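Local coordinates for protein Rho guanine nucleotide exchange factor 12 (Homo sapiens, PDB 1TXD) that acts as a guanine nucleotide exchange factor for the small GTPase RhoA through its DH and PH domains, the part captured in this structure, at residues T312-L323 and V336-Y347. The protein carries 1 engineered substitution. Numbering follows the deposited sequence.
Sequences TFSPVIKLSTVL and VISMSDNGAQIY
Ile317 lies over one face of the Tyr347 ring in the beta sandwich of the PH domain, where strand 316-318, hydrogen-bonded to strand 283-290, crosses strand 336-339 at 68° and faces the Tyr347 side chain of strand 344-347. From CB, the side chain of Ile317 divides. CG1, beside the backbone N and anti to the carbonyl carbon (chi1 -57°), runs along the ring and meets CE2 of Tyr347 at 3.6 Å. Beyond it CD1 sits almost exactly above the ring centre, a CH-pi contact only 8° off the normal. The CG2 branch turns to the neighbouring strand instead, resting on the CB and OG of Ser338 and, more loosely, on CG1 of Val336. Leu284 and Leu286 add to the apolar surroundings of Ile317.

The far end of the tyrosine is pinned as well: OH of Tyr347 donates to O of Ser314 at 2.6 Å, in the carbonyl plane and on a lone pair. Past the 3-10 turn 319-321 the chain joins the hairpin edge in antiparallel fashion. Leu323 and Ile337 form a hydrogen-bonded pair, with N of Leu323 bonded to O of Ile337 at 3.1 Å and a return bond from N of Ile337 to O of Leu323. On the face that carries Val322 and Ser338, CG1 of Val322 reaches CG1 of Val336 (3.8 Å). A short chain of hydrogen bonds ties the turn to the hairpin: OG of Ser338 donates to OG1 of Thr321 at 2.8 Å, and that hydroxyl donates onward to O of Lys318, which also accepts from N of Thr321.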
ATOM      1  N   THR A 312     -30.283  25.454   8.541  1.00 54.66           N
ATOM      2  CA  THR A 312     -30.507  25.174   7.127  1.00 54.46           C
ATOM      3  C   THR A 312     -29.208  24.978   6.339  1.00 54.20           C
ATOM      4  O   THR A 312     -29.265  24.573   5.182  1.00 54.43           O
ATOM      5  CB  THR A 312     -31.352  26.307   6.472  1.00 54.62           C
ATOM      6  OG1 THR A 312     -30.774  27.592   6.746  1.00 54.36           O
ATOM      7  CG2 THR A 312     -32.741  26.395   7.095  1.00 54.68           C
ATOM      8  N   PHE A 313     -28.054  25.255   6.958  1.00 53.82           N
ATOM      9  CA  PHE A 313     -26.738  25.155   6.291  1.00 53.88           C
ATOM     10  C   PHE A 313     -26.193  23.709   6.294  1.00 53.20           C
ATOM     11  O   PHE A 313     -25.766  23.208   7.339  1.00 52.64           O
ATOM     12  CB  PHE A 313     -25.700  26.052   6.990  1.00 54.34           C
ATOM     13  CG  PHE A 313     -25.936  27.542   6.822  1.00 56.28           C
ATOM     14  CD1 PHE A 313     -25.109  28.303   5.994  1.00 56.84           C
ATOM     15  CD2 PHE A 313     -26.957  28.191   7.524  1.00 56.87           C
ATOM     16  CE1 PHE A 313     -25.312  29.671   5.850  1.00 56.98           C
ATOM     17  CE2 PHE A 313     -27.165  29.566   7.386  1.00 57.29           C
ATOM     18  CZ  PHE A 313     -26.343  30.305   6.549  1.00 57.42           C
ATOM     19  N   SER A 314     -26.174  23.061   5.127  1.00 52.37           N
ATOM     20  CA  SER A 314     -25.722  21.668   5.013  1.00 51.84           C
ATOM     21  C   SER A 314     -24.205  21.517   5.211  1.00 51.57           C
ATOM     22  O   SER A 314     -23.429  22.329   4.702  1.00 51.19           O
ATOM     23  CB  SER A 314     -26.113  21.093   3.645  1.00 51.75           C
ATOM     24  OG  SER A 314     -25.985  19.680   3.610  1.00 51.12           O
ATOM     25  N   PRO A 315     -23.777  20.479   5.941  1.00 51.54           N
ATOM     26  CA  PRO A 315     -22.343  20.141   6.042  1.00 51.16           C
ATOM     27  C   PRO A 315     -21.811  19.412   4.808  1.00 50.04           C
ATOM     28  O   PRO A 315     -20.610  19.263   4.692  1.00 49.77           O
ATOM     29  CB  PRO A 315     -22.283  19.222   7.264  1.00 51.33           C
ATOM     30  CG  PRO A 315     -23.605  18.555   7.277  1.00 51.49           C
ATOM     31  CD  PRO A 315     -24.609  19.543   6.718  1.00 51.41           C
ATOM     32  N   VAL A 316     -22.699  18.960   3.926  1.00 50.15           N
ATOM     33  CA  VAL A 316     -22.324  18.421   2.623  1.00 50.93           C
ATOM     34  C   VAL A 316     -22.649  19.450   1.551  1.00 51.49           C
ATOM     35  O   VAL A 316     -23.818  19.793   1.343  1.00 51.00           O
ATOM     36  CB  VAL A 316     -23.091  17.101   2.307  1.00 50.92           C
ATOM     37  CG1 VAL A 316     -23.187  16.819   0.786  1.00 50.44           C
ATOM     38  CG2 VAL A 316     -22.434  15.938   3.023  1.00 51.30           C
ATOM     39  N   ILE A 317     -21.609  19.907   0.859  1.00 52.08           N
ATOM     40  CA  ILE A 317     -21.747  20.856  -0.233  1.00 53.05           C
ATOM     41  C   ILE A 317     -21.506  20.169  -1.574  1.00 53.30           C
ATOM     42  O   ILE A 317     -20.397  19.739  -1.863  1.00 54.02           O
ATOM     43  CB  ILE A 317     -20.734  22.009  -0.052  1.00 53.24           C
ATOM     44  CG1 ILE A 317     -20.924  22.693   1.305  1.00 53.50           C
ATOM     45  CG2 ILE A 317     -20.861  23.004  -1.190  1.00 53.24           C
ATOM     46  CD1 ILE A 317     -19.630  23.255   1.889  1.00 54.27           C
ATOM     47  N   LYS A 318     -22.538  20.081  -2.396  1.00 54.15           N
ATOM     48  CA  LYS A 318     -22.406  19.488  -3.720  1.00 55.19           C
ATOM     49  C   LYS A 318     -21.507  20.352  -4.610  1.00 56.10           C
ATOM     50  O   LYS A 318     -21.802  21.516  -4.854  1.00 56.41           O
ATOM     51  CB  LYS A 318     -23.784  19.305  -4.351  1.00 55.40           C
ATOM     52  CG  LYS A 318     -24.715  18.411  -3.521  1.00 56.25           C
ATOM     53  CD  LYS A 318     -25.690  17.636  -4.396  1.00 57.06           C
ATOM     54  CE  LYS A 318     -26.406  16.530  -3.621  1.00 57.66           C
ATOM     55  NZ  LYS A 318     -27.716  16.155  -4.253  1.00 57.67           N
ATOM     56  N   LEU A 319     -20.400  19.779  -5.080  1.00 56.97           N
ATOM     57  CA  LEU A 319     -19.432  20.503  -5.916  1.00 57.35           C
ATOM     58  C   LEU A 319     -20.004  20.958  -7.266  1.00 57.37           C
ATOM     59  O   LEU A 319     -19.453  21.857  -7.908  1.00 57.66           O
ATOM     60  CB  LEU A 319     -18.179  19.640  -6.159  1.00 57.45           C
ATOM     61  CG  LEU A 319     -17.315  19.330  -4.934  1.00 57.35           C
ATOM     62  CD1 LEU A 319     -16.257  18.290  -5.278  1.00 57.74           C
ATOM     63  CD2 LEU A 319     -16.660  20.593  -4.378  1.00 57.09           C
ATOM     64  N   SER A 320     -21.101  20.335  -7.688  1.00 57.33           N
ATOM     65  CA  SER A 320     -21.773  20.676  -8.940  1.00 57.36           C
ATOM     66  C   SER A 320     -22.301  22.117  -8.969  1.00 58.18           C
ATOM     67  O   SER A 320     -22.606  22.651 -10.035  1.00 58.11           O
ATOM     68  CB  SER A 320     -22.940  19.717  -9.159  1.00 56.96           C
ATOM     69  OG  SER A 320     -23.498  19.882 -10.445  1.00 56.62           O
ATOM     70  N   THR A 321     -22.411  22.724  -7.792  1.00 58.99           N
ATOM     71  CA  THR A 321     -23.002  24.040  -7.620  1.00 59.77           C
ATOM     72  C   THR A 321     -22.015  25.068  -7.073  1.00 60.47           C
ATOM     73  O   THR A 321     -22.386  26.211  -6.851  1.00 60.93           O
ATOM     74  CB  THR A 321     -24.178  23.928  -6.628  1.00 59.80           C
ATOM     75  OG1 THR A 321     -23.683  23.629  -5.309  1.00 59.51           O
ATOM     76  CG2 THR A 321     -25.097  22.750  -6.975  1.00 59.33           C
ATOM     77  N   VAL A 322     -20.766  24.669  -6.852  1.00 61.46           N
ATOM     78  CA  VAL A 322     -19.832  25.501  -6.100  1.00 62.05           C
ATOM     79  C   VAL A 322     -19.115  26.525  -6.969  1.00 62.48           C
ATOM     80  O   VAL A 322     -18.759  26.259  -8.119  1.00 62.16           O
ATOM     81  CB  VAL A 322     -18.795  24.651  -5.336  1.00 62.09           C
ATOM     82  CG1 VAL A 322     -17.702  25.518  -4.725  1.00 62.56           C
ATOM     83  CG2 VAL A 322     -19.476  23.885  -4.237  1.00 62.75           C
ATOM     84  N   LEU A 323     -18.948  27.710  -6.388  1.00 62.95           N
ATOM     85  CA  LEU A 323     -18.022  28.723  -6.862  1.00 63.48           C
ATOM     86  C   LEU A 323     -17.138  29.069  -5.677  1.00 63.58           C
ATOM     87  O   LEU A 323     -17.603  29.137  -4.544  1.00 63.15           O
ATOM     88  CB  LEU A 323     -18.777  29.973  -7.350  1.00 63.97           C
ATOM     89  CG  LEU A 323     -19.397  29.915  -8.751  1.00 64.05           C
ATOM     90  CD1 LEU A 323     -20.177  31.185  -9.045  1.00 64.44           C
ATOM     91  CD2 LEU A 323     -18.317  29.684  -9.818  1.00 64.46           C
ATOM     92  N   VAL A 336     -16.717  29.507  -0.034  1.00 61.98           N
ATOM     93  CA  VAL A 336     -17.291  28.438  -0.802  1.00 61.22           C
ATOM     94  C   VAL A 336     -18.734  28.841  -0.903  1.00 60.39           C
ATOM     95  O   VAL A 336     -19.349  29.207   0.088  1.00 59.87           O
ATOM     96  CB  VAL A 336     -17.111  27.068  -0.120  1.00 60.81           C
ATOM     97  CG1 VAL A 336     -17.697  25.976  -0.984  1.00 61.08           C
ATOM     98  CG2 VAL A 336     -15.636  26.803   0.143  1.00 61.30           C
ATOM     99  N   ILE A 337     -19.266  28.776  -2.111  1.00 60.23           N
ATOM    100  CA  ILE A 337     -20.555  29.333  -2.406  1.00 60.37           C
ATOM    101  C   ILE A 337     -21.386  28.283  -3.103  1.00 60.79           C
ATOM    102  O   ILE A 337     -21.121  27.965  -4.260  1.00 61.12           O
ATOM    103  CB  ILE A 337     -20.388  30.582  -3.319  1.00 60.75           C
ATOM    104  CG1 ILE A 337     -19.357  31.565  -2.731  1.00 60.56           C
ATOM    105  CG2 ILE A 337     -21.720  31.266  -3.521  1.00 59.88           C
ATOM    106  CD1 ILE A 337     -19.344  32.928  -3.426  1.00 61.22           C
ATOM    107  N   SER A 338     -22.398  27.758  -2.415  1.00 61.09           N
ATOM    108  CA  SER A 338     -23.281  26.753  -3.005  1.00 61.35           C
ATOM    109  C   SER A 338     -24.537  27.375  -3.613  1.00 61.71           C
ATOM    110  O   SER A 338     -25.208  28.176  -2.976  1.00 61.77           O
ATOM    111  CB  SER A 338     -23.657  25.675  -1.980  1.00 61.16           C
ATOM    112  OG  SER A 338     -23.636  24.396  -2.592  1.00 61.51           O
ATOM    113  N   MET A 339     -24.848  26.960  -4.840  1.00 62.48           N
ATOM    114  CA  MET A 339     -25.968  27.480  -5.621  1.00 63.20           C
ATOM    115  C   MET A 339     -27.135  26.490  -5.710  1.00 63.07           C
ATOM    116  O   MET A 339     -26.987  25.398  -6.262  1.00 63.32           O
ATOM    117  CB  MET A 339     -25.483  27.799  -7.043  1.00 64.02           C
ATOM    118  CG  MET A 339     -24.551  29.009  -7.130  1.00 65.46           C
ATOM    119  SD  MET A 339     -25.352  30.566  -6.630  1.00 67.91           S
ATOM    120  CE  MET A 339     -26.908  30.510  -7.591  1.00 66.90           C
ATOM    121  N   SER A 340     -28.287  26.872  -5.160  1.00 62.26           N
ATOM    122  CA  SER A 340     -29.531  26.143  -5.395  1.00 61.91           C
ATOM    123  C   SER A 340     -30.402  26.968  -6.334  1.00 61.95           C
ATOM    124  O   SER A 340     -30.024  28.074  -6.737  1.00 62.22           O
ATOM    125  CB  SER A 340     -30.277  25.840  -4.083  1.00 61.72           C
ATOM    126  OG  SER A 340     -29.987  26.771  -3.059  1.00 61.61           O
ATOM    127  N   ASP A 341     -31.565  26.425  -6.684  1.00 61.83           N
ATOM    128  CA  ASP A 341     -32.557  27.153  -7.476  1.00 61.91           C
ATOM    129  C   ASP A 341     -33.167  28.341  -6.712  1.00 61.99           C
ATOM    130  O   ASP A 341     -33.901  29.139  -7.298  1.00 61.68           O
ATOM    131  CB  ASP A 341     -33.669  26.207  -7.947  1.00 61.76           C
ATOM    132  CG  ASP A 341     -33.178  25.172  -8.947  1.00 61.77           C
ATOM    133  OD1 ASP A 341     -31.951  25.070  -9.163  1.00 61.99           O
ATOM    134  OD2 ASP A 341     -33.950  24.411  -9.564  1.00 61.35           O
ATOM    135  N   ASN A 342     -32.871  28.447  -5.412  1.00 62.17           N
ATOM    136  CA  ASN A 342     -33.260  29.606  -4.606  1.00 62.41           C
ATOM    137  C   ASN A 342     -32.257  30.743  -4.776  1.00 62.29           C
ATOM    138  O   ASN A 342     -32.571  31.772  -5.370  1.00 62.45           O
ATOM    139  CB  ASN A 342     -33.377  29.233  -3.116  1.00 62.42           C
ATOM    140  CG  ASN A 342     -34.815  28.971  -2.678  1.00 62.90           C
ATOM    141  OD1 ASN A 342     -35.746  29.698  -3.049  1.00 62.66           O
ATOM    142  ND2 ASN A 342     -34.998  27.932  -1.871  1.00 63.09           N
ATOM    143  N   GLY A 343     -31.053  30.540  -4.253  1.00 62.32           N
ATOM    144  CA  GLY A 343     -30.001  31.534  -4.311  1.00 62.23           C
ATOM    145  C   GLY A 343     -28.668  30.935  -3.895  1.00 62.58           C
ATOM    146  O   GLY A 343     -28.221  29.936  -4.471  1.00 63.31           O
ATOM    147  N   ALA A 344     -28.042  31.525  -2.879  1.00 61.92           N
ATOM    148  CA  ALA A 344     -26.721  31.099  -2.448  1.00 61.47           C
ATOM    149  C   ALA A 344     -26.565  31.077  -0.929  1.00 61.25           C
ATOM    150  O   ALA A 344     -27.062  31.953  -0.224  1.00 61.14           O
ATOM    151  CB  ALA A 344     -25.655  31.995  -3.067  1.00 61.43           C
ATOM    152  N   GLN A 345     -25.885  30.045  -0.438  1.00 60.69           N
ATOM    153  CA  GLN A 345     -25.380  30.018   0.924  1.00 60.03           C
ATOM    154  C   GLN A 345     -23.880  30.240   0.799  1.00 59.48           C
ATOM    155  O   GLN A 345     -23.294  29.925  -0.233  1.00 59.42           O
ATOM    156  CB  GLN A 345     -25.703  28.674   1.593  1.00 60.27           C
ATOM    157  CG  GLN A 345     -27.147  28.189   1.362  1.00 60.13           C
ATOM    158  CD  GLN A 345     -27.637  27.218   2.431  1.00 60.22           C
ATOM    159  OE1 GLN A 345     -26.930  26.265   2.780  1.00 60.91           O
ATOM    160  NE2 GLN A 345     -28.846  27.450   2.945  1.00 59.22           N
ATOM    161  N   ILE A 346     -23.264  30.812   1.825  1.00 59.10           N
ATOM    162  CA  ILE A 346     -21.828  31.081   1.802  1.00 58.90           C
ATOM    163  C   ILE A 346     -21.176  30.476   3.036  1.00 58.32           C
ATOM    164  O   ILE A 346     -21.604  30.710   4.166  1.00 57.70           O
ATOM    165  CB  ILE A 346     -21.530  32.615   1.727  1.00 59.28           C
ATOM    166  CG1 ILE A 346     -21.960  33.183   0.370  1.00 59.69           C
ATOM    167  CG2 ILE A 346     -20.034  32.897   1.954  1.00 59.21           C
ATOM    168  CD1 ILE A 346     -22.196  34.671   0.378  1.00 60.29           C
ATOM    169  N   TYR A 347     -20.146  29.676   2.796  1.00 58.27           N
ATOM    170  CA  TYR A 347     -19.317  29.148   3.853  1.00 58.06           C
ATOM    171  C   TYR A 347     -18.009  29.897   3.766  1.00 58.66           C
ATOM    172  O   TYR A 347     -17.367  29.886   2.722  1.00 58.62           O
ATOM    173  CB  TYR A 347     -19.073  27.640   3.662  1.00 57.52           C
ATOM    174  CG  TYR A 347     -20.327  26.798   3.535  1.00 55.60           C
ATOM    175  CD1 TYR A 347     -20.804  26.051   4.619  1.00 55.09           C
ATOM    176  CD2 TYR A 347     -21.024  26.731   2.331  1.00 54.62           C
ATOM    177  CE1 TYR A 347     -21.947  25.272   4.506  1.00 54.10           C
ATOM    178  CE2 TYR A 347     -22.170  25.961   2.209  1.00 54.34           C
ATOM    179  CZ  TYR A 347     -22.622  25.230   3.299  1.00 54.17           C
ATOM    180  OH  TYR A 347     -23.749  24.462   3.180  1.00 53.84           O
TER